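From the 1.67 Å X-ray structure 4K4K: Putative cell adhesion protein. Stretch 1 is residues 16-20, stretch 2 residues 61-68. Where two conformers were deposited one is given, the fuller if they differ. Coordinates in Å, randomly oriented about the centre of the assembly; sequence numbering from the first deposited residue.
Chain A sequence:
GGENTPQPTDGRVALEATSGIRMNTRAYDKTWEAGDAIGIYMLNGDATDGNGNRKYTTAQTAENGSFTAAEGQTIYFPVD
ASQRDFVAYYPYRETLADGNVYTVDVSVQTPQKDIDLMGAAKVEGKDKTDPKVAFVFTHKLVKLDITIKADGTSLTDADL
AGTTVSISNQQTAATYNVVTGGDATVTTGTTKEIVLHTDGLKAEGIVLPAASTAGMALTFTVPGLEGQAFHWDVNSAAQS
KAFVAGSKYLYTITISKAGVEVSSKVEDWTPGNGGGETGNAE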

# COMPACT_ATOMS: atom_id res chain seq x y z
N GLU A 16 -0.71 18.16 -16.53
CA GLU A 16 0.17 18.64 -15.47
C GLU A 16 -0.24 17.88 -14.21
O GLU A 16 -1.19 18.27 -13.51
CB GLU A 16 0.08 20.16 -15.29
CG GLU A 16 0.55 20.95 -16.50
CD GLU A 16 0.40 22.46 -16.42
OE1 GLU A 16 0.11 22.99 -15.33
OE2 GLU A 16 0.58 23.11 -17.48
N ALA A 17 0.45 16.77 -13.94
CA ALA A 17 0.10 15.88 -12.84
C ALA A 17 0.88 16.14 -11.58
O ALA A 17 2.10 16.27 -11.63
CB ALA A 17 0.32 14.42 -13.26
N THR A 18 0.17 16.13 -10.44
CA THR A 18 0.73 16.23 -9.08
C THR A 18 0.01 15.24 -8.17
O THR A 18 -1.04 14.71 -8.53
CB THR A 18 0.60 17.65 -8.52
OG1 THR A 18 -0.79 18.01 -8.50
CG2 THR A 18 1.43 18.68 -9.28
N SER A 19 0.58 14.96 -6.98
CA SER A 19 -0.05 14.08 -6.00
C SER A 19 -0.76 14.90 -4.88
O SER A 19 -1.17 14.33 -3.84
CB SER A 19 0.98 13.15 -5.37
OG SER A 19 1.94 13.92 -4.66
N GLY A 20 -0.89 16.21 -5.10
CA GLY A 20 -1.51 17.13 -4.16
C GLY A 20 -3.00 16.92 -3.98
O GLY A 20 -3.42 16.18 -3.09
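Stretch 2 61-68: TAENGSFT

Stretch 1 is extended from Glu16 to Thr18, with phi/psi values of -112/94, -96/136 and -138/165, and it leaves the strand at Ser19, where psi falls to 11°. After Thr61, stretch 2 makes a type I beta turn from Ala62 to Gly65. Its corner residues Glu63 and Asn64 have phi/psi of -58/-35 and -93/13, and the turn is closed by Gly65 N donating to Ala62 O at 3.1 Å. From Gly65 onward the chain straightens: psi is 135° at Gly65, and Ser66, Phe67 and Thr68 all keep extended values.

The direction follows from the register. Ala17 CA lies 5.4 Å from Phe67 CA, Thr18 CA 4.1 Å from Ser66 CA, and Gly20 CA 4.2 Å from Asn64 CA. Residue numbers rise along one stretch as they fall along the other, so the two backbones run antiparallel.

A single beta bridge joins Thr18 and Ser66, and it is made by the residues flanking that pair. Phe67 N donates to Ala17 O at 2.8 Å with an N-H...O angle of 177°, which is almost perfectly linear; Ser19 N donates to Gly65 O at 3.1 Å and 153°, a more bent arrangement. Between these two bonds the alpha carbons come close enough for CA-H...O contacts, Thr18 CA to Gly65 O at 3.4 Å and Ser66 CA to Ala17 O at 3.6 Å. At the Ala17-Phe67 pair, one direct bond is supplemented by water: one molecule accepts from Ala17 N at 2.8 Å and donates to Phe67 O at 2.7 Å, linking the two backbones between two atoms that do not bond to each other.

At the turn a side chain takes over the pairing. Ser19 points its CA-to-CB bond toward stretch 2, and in the p rotamer (chi1 64°) its OG donates to Glu63 O at 2.7 Å. Ser19 therefore holds stretch 2 at two points, its amide on Gly65 and its hydroxyl on Glu63. Gly20 N does not extend the ladder; it stays 3.9 Å from Glu63 O and is buried by the contact without a partner.

Phe67 gives the largest covered area of any residue here, 74 Å² of its surface. Its CA-to-CB bond points sideways, but with chi1 at -61° (m) and chi2 at -81° the end of the side chain comes nearer to stretch 1. Phe67 CE2 lies 3.6 Å from Ser19 CB and 3.7 Å from Thr18 C, both approached obliquely, while Phe67 CB packs 4.2 Å from Ala17 CB. Thr18, also in the p rotamer (chi1 59°), sets its CG2 3.9 Å from Ser66 CB and 3.8 Å from Ser66 CA, a lighter contact beside the bridge. The ends contribute little: Glu16 and Thr68 direct their CA-to-CB bonds away, and neither has surface covered by the opposing stretch. Together the two stretches bury 350 Å², both sides summed.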

# COMPACT_ATOMS: atom_id res chain seq x y z
N THR A 61 10.11 14.42 -3.10
CA THR A 61 9.73 13.57 -1.96
C THR A 61 8.47 14.09 -1.27
O THR A 61 7.77 13.32 -0.60
CB THR A 61 10.90 13.46 -0.96
OG1 THR A 61 11.33 14.77 -0.60
CG2 THR A 61 12.07 12.64 -1.50
N ALA A 62 8.18 15.40 -1.43
CA ALA A 62 7.06 16.14 -0.84
C ALA A 62 5.68 15.61 -1.28
O ALA A 62 5.54 15.05 -2.38
CB ALA A 62 7.17 17.62 -1.19
N GLU A 63 4.68 15.81 -0.40
CA GLU A 63 3.27 15.42 -0.56
C GLU A 63 2.64 16.05 -1.81
O GLU A 63 1.81 15.41 -2.45
CB GLU A 63 2.46 15.82 0.68
N ASN A 64 3.04 17.30 -2.15
CA ASN A 64 2.52 18.04 -3.31
C ASN A 64 3.39 17.83 -4.59
O ASN A 64 3.21 18.56 -5.58
CB ASN A 64 2.42 19.54 -2.95
CG ASN A 64 3.69 20.24 -2.50
OD1 ASN A 64 4.80 19.68 -2.49
ND2 ASN A 64 3.56 21.50 -2.11
N GLY A 65 4.28 16.84 -4.55
CA GLY A 65 5.21 16.48 -5.61
C GLY A 65 4.61 16.34 -7.00
O GLY A 65 3.53 15.76 -7.16
N SER A 66 5.28 16.92 -7.99
CA SER A 66 4.81 16.86 -9.37
C SER A 66 5.35 15.58 -10.04
O SER A 66 6.42 15.08 -9.67
CB SER A 66 5.19 18.11 -10.14
OG SER A 66 6.56 18.17 -10.47
N PHE A 67 4.58 15.05 -11.00
CA PHE A 67 4.98 13.87 -11.78
C PHE A 67 5.31 14.29 -13.17
O PHE A 67 4.69 15.22 -13.68
CB PHE A 67 3.87 12.80 -11.82
CG PHE A 67 3.46 12.24 -10.48
CD1 PHE A 67 4.21 11.24 -9.87
CD2 PHE A 67 2.27 12.63 -9.88
CE1 PHE A 67 3.82 10.70 -8.64
CE2 PHE A 67 1.85 12.07 -8.66
CZ PHE A 67 2.64 11.13 -8.04
N THR A 68 6.27 13.61 -13.80
CA THR A 68 6.69 13.90 -15.16
C THR A 68 6.57 12.65 -16.02
O THR A 68 6.95 11.56 -15.59
CB THR A 68 8.12 14.47 -15.17
OG1 THR A 68 8.20 15.51 -14.19
CG2 THR A 68 8.54 15.01 -16.53
O HOH W 1 2.72 16.03 -15.35